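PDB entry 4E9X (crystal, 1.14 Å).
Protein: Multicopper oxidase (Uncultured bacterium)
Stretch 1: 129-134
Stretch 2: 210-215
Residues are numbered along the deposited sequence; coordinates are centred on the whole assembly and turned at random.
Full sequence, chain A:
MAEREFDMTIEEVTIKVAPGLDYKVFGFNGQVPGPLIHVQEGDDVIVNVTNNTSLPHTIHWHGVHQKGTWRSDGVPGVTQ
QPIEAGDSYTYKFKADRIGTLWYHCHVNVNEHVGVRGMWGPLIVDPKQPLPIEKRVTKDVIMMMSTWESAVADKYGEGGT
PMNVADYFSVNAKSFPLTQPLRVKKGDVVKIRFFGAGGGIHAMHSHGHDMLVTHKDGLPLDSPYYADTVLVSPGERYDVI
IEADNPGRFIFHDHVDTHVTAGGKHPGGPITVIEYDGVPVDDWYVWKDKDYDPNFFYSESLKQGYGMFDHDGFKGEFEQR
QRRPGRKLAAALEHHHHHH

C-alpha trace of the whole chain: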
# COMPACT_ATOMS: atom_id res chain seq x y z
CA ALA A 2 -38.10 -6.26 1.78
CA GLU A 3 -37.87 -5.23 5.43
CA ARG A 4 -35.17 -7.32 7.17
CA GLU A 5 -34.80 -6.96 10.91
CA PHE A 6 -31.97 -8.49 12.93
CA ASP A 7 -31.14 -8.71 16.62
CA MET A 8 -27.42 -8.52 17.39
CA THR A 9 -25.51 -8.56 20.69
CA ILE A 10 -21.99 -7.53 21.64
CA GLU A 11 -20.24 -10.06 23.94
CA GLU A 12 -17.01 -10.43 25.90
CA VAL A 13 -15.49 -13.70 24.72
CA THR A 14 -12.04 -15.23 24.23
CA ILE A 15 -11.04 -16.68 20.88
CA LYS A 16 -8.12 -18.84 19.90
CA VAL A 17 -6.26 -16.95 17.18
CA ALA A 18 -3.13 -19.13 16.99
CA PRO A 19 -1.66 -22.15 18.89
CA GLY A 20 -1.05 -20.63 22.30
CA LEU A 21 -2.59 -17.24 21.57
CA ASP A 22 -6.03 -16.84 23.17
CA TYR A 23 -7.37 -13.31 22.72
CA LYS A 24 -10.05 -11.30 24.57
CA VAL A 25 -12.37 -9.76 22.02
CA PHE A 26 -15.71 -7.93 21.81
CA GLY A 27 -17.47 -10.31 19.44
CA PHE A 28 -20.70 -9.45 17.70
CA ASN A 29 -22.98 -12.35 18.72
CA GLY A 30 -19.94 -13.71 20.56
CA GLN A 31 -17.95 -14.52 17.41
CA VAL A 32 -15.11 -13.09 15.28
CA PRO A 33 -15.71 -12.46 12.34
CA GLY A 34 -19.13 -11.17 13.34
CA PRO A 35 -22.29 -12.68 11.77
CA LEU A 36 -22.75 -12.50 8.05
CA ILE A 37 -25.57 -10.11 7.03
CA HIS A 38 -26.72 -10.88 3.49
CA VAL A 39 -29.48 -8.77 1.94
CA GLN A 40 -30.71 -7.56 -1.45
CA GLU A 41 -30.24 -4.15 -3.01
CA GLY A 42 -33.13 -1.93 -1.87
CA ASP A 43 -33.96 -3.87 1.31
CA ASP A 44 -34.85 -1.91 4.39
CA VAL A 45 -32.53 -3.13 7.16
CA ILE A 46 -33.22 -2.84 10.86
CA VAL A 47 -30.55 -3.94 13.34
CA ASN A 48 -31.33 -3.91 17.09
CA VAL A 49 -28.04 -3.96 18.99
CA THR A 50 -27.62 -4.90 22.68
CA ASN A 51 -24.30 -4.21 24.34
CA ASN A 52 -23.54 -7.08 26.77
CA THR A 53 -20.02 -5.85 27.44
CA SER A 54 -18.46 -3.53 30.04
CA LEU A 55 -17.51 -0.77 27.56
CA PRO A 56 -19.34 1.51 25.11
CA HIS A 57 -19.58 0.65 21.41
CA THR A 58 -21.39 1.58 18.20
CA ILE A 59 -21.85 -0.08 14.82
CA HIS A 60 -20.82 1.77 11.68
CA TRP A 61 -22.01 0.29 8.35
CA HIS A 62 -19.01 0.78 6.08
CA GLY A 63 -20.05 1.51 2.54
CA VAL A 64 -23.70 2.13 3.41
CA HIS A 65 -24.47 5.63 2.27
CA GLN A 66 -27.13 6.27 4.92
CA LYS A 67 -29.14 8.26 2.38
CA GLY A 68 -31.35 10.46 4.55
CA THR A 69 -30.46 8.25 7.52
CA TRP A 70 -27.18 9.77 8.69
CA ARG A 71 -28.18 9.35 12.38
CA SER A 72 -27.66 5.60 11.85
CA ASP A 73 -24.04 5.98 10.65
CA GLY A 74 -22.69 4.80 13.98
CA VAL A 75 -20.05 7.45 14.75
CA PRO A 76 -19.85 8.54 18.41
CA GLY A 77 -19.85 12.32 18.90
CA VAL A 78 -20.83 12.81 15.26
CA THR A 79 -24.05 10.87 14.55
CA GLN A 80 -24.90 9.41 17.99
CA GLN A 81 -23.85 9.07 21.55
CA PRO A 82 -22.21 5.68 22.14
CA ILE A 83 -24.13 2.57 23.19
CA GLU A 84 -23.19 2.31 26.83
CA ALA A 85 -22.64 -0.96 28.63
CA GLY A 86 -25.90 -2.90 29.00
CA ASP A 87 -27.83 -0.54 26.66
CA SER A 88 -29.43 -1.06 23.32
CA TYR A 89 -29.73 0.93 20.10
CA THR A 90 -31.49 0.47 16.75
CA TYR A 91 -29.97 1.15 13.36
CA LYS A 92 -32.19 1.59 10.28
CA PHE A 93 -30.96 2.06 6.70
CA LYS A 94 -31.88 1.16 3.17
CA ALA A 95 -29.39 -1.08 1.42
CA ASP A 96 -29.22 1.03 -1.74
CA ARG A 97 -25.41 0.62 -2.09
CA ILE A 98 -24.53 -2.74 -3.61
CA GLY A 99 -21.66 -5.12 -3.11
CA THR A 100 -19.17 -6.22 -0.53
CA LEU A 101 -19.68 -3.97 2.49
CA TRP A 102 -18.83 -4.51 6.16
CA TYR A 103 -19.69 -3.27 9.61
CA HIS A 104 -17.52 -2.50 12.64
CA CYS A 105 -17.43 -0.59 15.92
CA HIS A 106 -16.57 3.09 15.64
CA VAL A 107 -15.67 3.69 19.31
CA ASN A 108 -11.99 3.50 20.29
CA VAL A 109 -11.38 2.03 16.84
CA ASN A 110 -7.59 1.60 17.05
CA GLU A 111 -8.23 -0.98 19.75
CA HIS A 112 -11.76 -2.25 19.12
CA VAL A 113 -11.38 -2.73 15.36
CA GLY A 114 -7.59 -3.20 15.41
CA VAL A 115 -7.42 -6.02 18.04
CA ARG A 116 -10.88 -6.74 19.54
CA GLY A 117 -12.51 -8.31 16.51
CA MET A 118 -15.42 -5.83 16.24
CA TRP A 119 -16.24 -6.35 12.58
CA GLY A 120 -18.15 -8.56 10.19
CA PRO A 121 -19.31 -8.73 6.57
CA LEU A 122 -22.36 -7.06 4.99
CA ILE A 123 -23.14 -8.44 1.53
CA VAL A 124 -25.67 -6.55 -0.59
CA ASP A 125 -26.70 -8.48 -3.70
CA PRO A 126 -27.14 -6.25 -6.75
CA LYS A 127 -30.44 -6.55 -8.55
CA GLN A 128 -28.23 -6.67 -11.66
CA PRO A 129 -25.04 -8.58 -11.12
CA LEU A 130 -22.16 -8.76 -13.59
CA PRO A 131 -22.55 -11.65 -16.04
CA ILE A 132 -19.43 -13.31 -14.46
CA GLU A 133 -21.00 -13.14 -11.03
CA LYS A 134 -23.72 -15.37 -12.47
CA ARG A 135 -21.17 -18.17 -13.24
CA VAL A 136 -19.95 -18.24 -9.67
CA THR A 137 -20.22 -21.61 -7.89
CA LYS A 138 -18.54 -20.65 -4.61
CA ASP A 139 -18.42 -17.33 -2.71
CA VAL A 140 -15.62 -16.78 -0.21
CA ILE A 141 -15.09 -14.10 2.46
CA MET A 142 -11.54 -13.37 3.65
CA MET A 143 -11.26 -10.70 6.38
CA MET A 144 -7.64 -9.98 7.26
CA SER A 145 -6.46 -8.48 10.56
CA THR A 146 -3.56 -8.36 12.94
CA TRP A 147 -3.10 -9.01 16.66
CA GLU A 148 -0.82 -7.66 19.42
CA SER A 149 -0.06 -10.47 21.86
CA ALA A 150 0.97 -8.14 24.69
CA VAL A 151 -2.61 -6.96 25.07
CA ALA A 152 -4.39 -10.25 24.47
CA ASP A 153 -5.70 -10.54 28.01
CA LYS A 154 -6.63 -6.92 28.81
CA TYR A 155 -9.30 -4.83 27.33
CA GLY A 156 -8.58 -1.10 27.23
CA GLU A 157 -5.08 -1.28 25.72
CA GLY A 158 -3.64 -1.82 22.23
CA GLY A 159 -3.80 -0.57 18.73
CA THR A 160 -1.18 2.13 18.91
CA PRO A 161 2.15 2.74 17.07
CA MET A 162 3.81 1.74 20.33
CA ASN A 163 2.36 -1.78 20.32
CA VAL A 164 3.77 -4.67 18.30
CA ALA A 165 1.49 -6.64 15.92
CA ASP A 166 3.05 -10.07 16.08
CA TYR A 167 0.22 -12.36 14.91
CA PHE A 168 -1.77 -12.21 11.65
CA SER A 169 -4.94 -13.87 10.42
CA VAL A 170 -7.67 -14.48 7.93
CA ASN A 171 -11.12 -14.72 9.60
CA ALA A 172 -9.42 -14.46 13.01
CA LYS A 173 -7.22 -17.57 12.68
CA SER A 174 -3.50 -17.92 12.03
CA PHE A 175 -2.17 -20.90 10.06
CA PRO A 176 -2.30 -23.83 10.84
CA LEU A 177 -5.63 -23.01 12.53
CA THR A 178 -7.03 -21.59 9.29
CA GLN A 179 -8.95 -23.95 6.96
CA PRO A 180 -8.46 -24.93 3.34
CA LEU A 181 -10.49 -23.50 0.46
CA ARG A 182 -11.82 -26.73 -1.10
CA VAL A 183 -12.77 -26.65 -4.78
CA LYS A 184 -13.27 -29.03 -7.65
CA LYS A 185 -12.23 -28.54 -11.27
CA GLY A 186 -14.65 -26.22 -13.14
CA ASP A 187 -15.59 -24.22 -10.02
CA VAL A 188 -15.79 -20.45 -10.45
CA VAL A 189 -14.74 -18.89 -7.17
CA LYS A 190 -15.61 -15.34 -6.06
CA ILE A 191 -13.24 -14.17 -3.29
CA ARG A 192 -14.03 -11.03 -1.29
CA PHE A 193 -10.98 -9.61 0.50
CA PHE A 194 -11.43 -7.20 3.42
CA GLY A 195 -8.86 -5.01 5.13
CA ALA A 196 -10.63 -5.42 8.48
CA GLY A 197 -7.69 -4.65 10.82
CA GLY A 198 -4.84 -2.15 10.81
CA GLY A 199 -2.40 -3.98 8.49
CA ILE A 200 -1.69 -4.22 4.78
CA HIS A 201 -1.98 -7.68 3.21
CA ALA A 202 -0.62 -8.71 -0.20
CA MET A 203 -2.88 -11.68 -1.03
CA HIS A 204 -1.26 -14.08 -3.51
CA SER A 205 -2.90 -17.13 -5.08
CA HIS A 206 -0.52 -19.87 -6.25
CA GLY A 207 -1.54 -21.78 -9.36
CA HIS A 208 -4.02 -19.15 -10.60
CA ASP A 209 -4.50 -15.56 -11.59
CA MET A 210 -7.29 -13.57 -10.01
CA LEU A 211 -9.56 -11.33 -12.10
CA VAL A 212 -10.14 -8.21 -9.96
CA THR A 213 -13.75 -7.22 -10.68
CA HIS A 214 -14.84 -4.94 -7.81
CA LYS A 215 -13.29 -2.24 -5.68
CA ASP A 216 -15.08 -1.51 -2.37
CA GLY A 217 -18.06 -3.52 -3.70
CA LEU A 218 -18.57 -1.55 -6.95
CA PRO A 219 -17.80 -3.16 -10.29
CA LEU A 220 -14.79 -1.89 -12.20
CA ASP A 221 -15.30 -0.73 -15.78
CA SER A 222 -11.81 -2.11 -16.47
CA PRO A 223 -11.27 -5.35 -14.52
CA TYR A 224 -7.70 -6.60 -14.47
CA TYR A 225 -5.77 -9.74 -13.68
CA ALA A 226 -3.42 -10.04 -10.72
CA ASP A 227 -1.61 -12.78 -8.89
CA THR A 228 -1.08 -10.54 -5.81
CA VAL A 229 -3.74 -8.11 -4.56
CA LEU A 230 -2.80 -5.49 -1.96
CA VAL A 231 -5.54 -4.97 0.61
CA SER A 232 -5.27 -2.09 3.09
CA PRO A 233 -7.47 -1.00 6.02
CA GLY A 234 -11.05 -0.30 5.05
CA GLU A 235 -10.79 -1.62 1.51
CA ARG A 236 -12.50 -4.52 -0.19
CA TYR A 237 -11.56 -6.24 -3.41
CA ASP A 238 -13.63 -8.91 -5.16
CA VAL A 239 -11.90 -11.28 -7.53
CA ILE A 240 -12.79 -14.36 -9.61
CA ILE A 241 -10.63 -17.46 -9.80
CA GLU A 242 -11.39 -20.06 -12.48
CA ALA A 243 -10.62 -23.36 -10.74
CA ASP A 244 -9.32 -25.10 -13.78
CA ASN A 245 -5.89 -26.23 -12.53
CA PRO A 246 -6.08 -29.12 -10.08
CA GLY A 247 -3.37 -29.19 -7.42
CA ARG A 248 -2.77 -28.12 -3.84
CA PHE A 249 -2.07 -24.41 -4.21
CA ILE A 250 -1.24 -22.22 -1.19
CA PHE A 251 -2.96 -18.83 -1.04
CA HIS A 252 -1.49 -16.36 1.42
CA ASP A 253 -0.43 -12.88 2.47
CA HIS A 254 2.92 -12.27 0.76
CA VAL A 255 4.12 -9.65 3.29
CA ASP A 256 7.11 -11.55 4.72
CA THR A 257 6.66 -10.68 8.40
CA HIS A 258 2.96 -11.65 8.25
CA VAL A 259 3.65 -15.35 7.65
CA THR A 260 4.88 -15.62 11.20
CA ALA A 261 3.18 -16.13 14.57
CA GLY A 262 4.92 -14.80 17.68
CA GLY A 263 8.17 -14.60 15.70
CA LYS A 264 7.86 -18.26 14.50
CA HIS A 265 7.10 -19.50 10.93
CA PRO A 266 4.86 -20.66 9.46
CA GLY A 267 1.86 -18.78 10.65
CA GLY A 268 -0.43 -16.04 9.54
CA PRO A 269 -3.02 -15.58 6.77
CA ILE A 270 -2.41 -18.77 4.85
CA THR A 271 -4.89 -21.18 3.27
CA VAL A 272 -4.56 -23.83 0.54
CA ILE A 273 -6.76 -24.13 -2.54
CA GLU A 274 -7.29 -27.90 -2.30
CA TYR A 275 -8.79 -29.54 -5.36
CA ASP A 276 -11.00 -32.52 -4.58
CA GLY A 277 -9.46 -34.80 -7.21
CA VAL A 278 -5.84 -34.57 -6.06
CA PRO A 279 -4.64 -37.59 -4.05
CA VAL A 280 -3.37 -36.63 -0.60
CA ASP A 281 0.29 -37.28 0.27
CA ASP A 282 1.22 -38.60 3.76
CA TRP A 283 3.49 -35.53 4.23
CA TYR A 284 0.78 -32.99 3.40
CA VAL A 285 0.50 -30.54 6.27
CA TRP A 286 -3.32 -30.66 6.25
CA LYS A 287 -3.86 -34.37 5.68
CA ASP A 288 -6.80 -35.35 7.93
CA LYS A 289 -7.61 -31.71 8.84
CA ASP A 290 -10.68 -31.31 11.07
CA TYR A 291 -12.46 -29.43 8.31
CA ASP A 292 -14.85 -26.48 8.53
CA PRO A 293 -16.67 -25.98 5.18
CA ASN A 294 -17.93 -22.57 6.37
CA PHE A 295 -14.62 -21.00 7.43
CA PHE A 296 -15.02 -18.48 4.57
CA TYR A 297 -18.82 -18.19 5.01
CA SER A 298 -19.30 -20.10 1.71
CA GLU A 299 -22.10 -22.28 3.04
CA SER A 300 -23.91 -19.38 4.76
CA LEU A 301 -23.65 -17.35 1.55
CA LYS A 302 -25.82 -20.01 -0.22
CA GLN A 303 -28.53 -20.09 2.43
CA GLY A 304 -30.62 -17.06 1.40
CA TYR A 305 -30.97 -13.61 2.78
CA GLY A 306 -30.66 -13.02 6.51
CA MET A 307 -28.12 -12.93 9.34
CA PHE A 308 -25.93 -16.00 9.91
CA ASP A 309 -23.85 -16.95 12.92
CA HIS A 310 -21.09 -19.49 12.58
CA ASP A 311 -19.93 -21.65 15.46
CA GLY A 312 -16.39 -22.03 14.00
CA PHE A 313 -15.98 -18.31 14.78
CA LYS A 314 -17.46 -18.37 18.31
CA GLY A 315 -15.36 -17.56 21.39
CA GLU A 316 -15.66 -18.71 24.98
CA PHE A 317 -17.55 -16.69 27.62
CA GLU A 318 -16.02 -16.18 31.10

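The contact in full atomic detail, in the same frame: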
# COMPACT_ATOMS: atom_id res chain seq x y z
N PRO A 129 -26.44 -8.16 -11.31
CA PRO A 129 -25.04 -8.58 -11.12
C PRO A 129 -24.30 -8.63 -12.44
O PRO A 129 -24.95 -8.68 -13.47
CB PRO A 129 -25.15 -9.98 -10.55
CG PRO A 129 -26.58 -10.43 -10.79
CD PRO A 129 -27.43 -9.23 -11.12
N LEU A 130 -22.95 -8.59 -12.37
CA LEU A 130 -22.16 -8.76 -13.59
C LEU A 130 -22.50 -10.09 -14.20
O LEU A 130 -22.74 -11.01 -13.43
CB LEU A 130 -20.65 -8.74 -13.34
CG LEU A 130 -20.14 -7.42 -12.72
CD1 LEU A 130 -18.64 -7.39 -12.58
CD2 LEU A 130 -20.56 -6.26 -13.62
N PRO A 131 -22.47 -10.27 -15.51
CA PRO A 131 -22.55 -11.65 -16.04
C PRO A 131 -21.61 -12.66 -15.37
O PRO A 131 -21.99 -13.82 -15.12
CB PRO A 131 -22.26 -11.46 -17.55
CG PRO A 131 -22.75 -10.06 -17.78
CD PRO A 131 -22.41 -9.27 -16.56
N ILE A 132 -20.36 -12.32 -15.04
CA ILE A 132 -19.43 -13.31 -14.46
C ILE A 132 -19.86 -13.75 -13.08
O ILE A 132 -19.66 -14.93 -12.73
CB ILE A 132 -18.00 -12.76 -14.44
CG1 ILE A 132 -16.94 -13.86 -14.23
CG2 ILE A 132 -17.80 -11.63 -13.42
CD1 ILE A 132 -15.54 -13.37 -14.63
N GLU A 133 -20.45 -12.81 -12.34
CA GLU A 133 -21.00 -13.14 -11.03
C GLU A 133 -22.04 -14.22 -11.17
O GLU A 133 -22.24 -15.03 -10.26
CB GLU A 133 -21.59 -11.89 -10.33
CG GLU A 133 -20.40 -11.06 -9.78
CD GLU A 133 -20.94 -9.81 -9.11
OE1 GLU A 133 -21.70 -9.02 -9.73
OE2 GLU A 133 -20.53 -9.66 -7.94
N LYS A 134 -22.70 -14.32 -12.31
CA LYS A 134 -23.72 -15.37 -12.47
C LYS A 134 -23.12 -16.75 -12.71
O LYS A 134 -23.84 -17.77 -12.62
CB LYS A 134 -24.64 -14.99 -13.64
CG LYS A 134 -25.44 -13.71 -13.43
CD LYS A 134 -26.39 -13.40 -14.57
CE LYS A 134 -26.88 -11.97 -14.55
NZ LYS A 134 -26.91 -11.27 -15.87
N MET A 210 -6.03 -14.08 -10.48
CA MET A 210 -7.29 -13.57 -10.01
C MET A 210 -7.74 -12.45 -10.97
O MET A 210 -6.96 -11.56 -11.34
CB MET A 210 -7.12 -12.92 -8.63
CG MET A 210 -6.87 -13.99 -7.56
SD MET A 210 -6.41 -13.27 -5.96
CE MET A 210 -4.67 -12.88 -6.21
N LEU A 211 -8.99 -12.45 -11.36
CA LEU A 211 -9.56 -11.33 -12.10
C LEU A 211 -10.20 -10.39 -11.08
O LEU A 211 -11.19 -10.78 -10.45
CB LEU A 211 -10.62 -11.82 -13.10
CG LEU A 211 -11.25 -10.68 -13.91
CD1 LEU A 211 -10.21 -9.97 -14.80
CD2 LEU A 211 -12.41 -11.20 -14.76
N VAL A 212 -9.62 -9.22 -10.91
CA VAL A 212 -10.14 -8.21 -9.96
C VAL A 212 -11.34 -7.53 -10.63
O VAL A 212 -11.19 -6.83 -11.65
CB VAL A 212 -9.05 -7.21 -9.59
CG1 VAL A 212 -9.65 -6.23 -8.58
CG2 VAL A 212 -7.79 -7.89 -9.04
N THR A 213 -12.54 -7.75 -10.07
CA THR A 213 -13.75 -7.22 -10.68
C THR A 213 -14.40 -6.09 -9.93
O THR A 213 -15.18 -5.37 -10.52
CB THR A 213 -14.79 -8.38 -10.78
OG1 THR A 213 -15.05 -8.92 -9.49
CG2 THR A 213 -14.27 -9.55 -11.63
N HIS A 214 -14.15 -5.97 -8.61
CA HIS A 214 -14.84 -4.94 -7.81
C HIS A 214 -13.88 -4.31 -6.80
O HIS A 214 -13.08 -5.03 -6.20
CB HIS A 214 -16.01 -5.49 -6.98
CG HIS A 214 -17.14 -6.12 -7.74
ND1 HIS A 214 -16.99 -7.31 -8.46
CD2 HIS A 214 -18.44 -5.72 -7.87
CE1 HIS A 214 -18.17 -7.58 -8.98
NE2 HIS A 214 -19.07 -6.64 -8.65
N LYS A 215 -14.04 -3.02 -6.67
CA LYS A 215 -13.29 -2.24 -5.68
C LYS A 215 -14.32 -1.66 -4.71
O LYS A 215 -15.26 -0.98 -5.15
CB LYS A 215 -12.48 -1.14 -6.38
CG LYS A 215 -12.05 0.01 -5.51
CD LYS A 215 -11.12 -0.36 -4.34
CE LYS A 215 -10.74 0.94 -3.63
NZ LYS A 215 -10.40 0.67 -2.22
O HOH W 1 -21.86 -6.33 -9.23

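The turn at 129-134 meets the strand 210-215 through a small contact of side chains, largely apolar, in which the one polar link is carried by a water and no direct hydrogen bond crosses between the two segments. Leu-130 and Ile-132 both direct their CA-to-CB bonds toward the strand, as do Leu-211, Thr-213 and His-214 toward the turn. At one end, Ile-132 in its extended t,t conformation brings CD1 to 3.8 Å from Leu-211 CD2, an apolar pairing. Its CG2 lies farther off, 4.5 Å from Thr-213 CG2, a looser contact. Leu-130 reaches His-214, its CD1 lying 3.6 Å from the ring atom CE1.

Glu-133 starts out sideways to the strand, but its carboxylate ends beside the same imidazole. Glu-133 OE1 accepts a hydrogen bond from the backbone N of Leu-130 at 3.0 Å, which ties the side chain back onto its own turn. Glu-133 OE2 is 3.3 Å from His-214 CE1 and 3.4 Å from His-214 NE2, but the angle to NE2 is too poor for a hydrogen bond. Instead, water 1 bridges the pair, donating to Glu-133 OE1 at 2.7 Å and bonding His-214 NE2 at 2.9 Å. The other ring nitrogen, His-214 ND1, is hydrogen-bonded to Thr-213 OG1 at 2.7 Å, so both nitrogens of the imidazole are engaged.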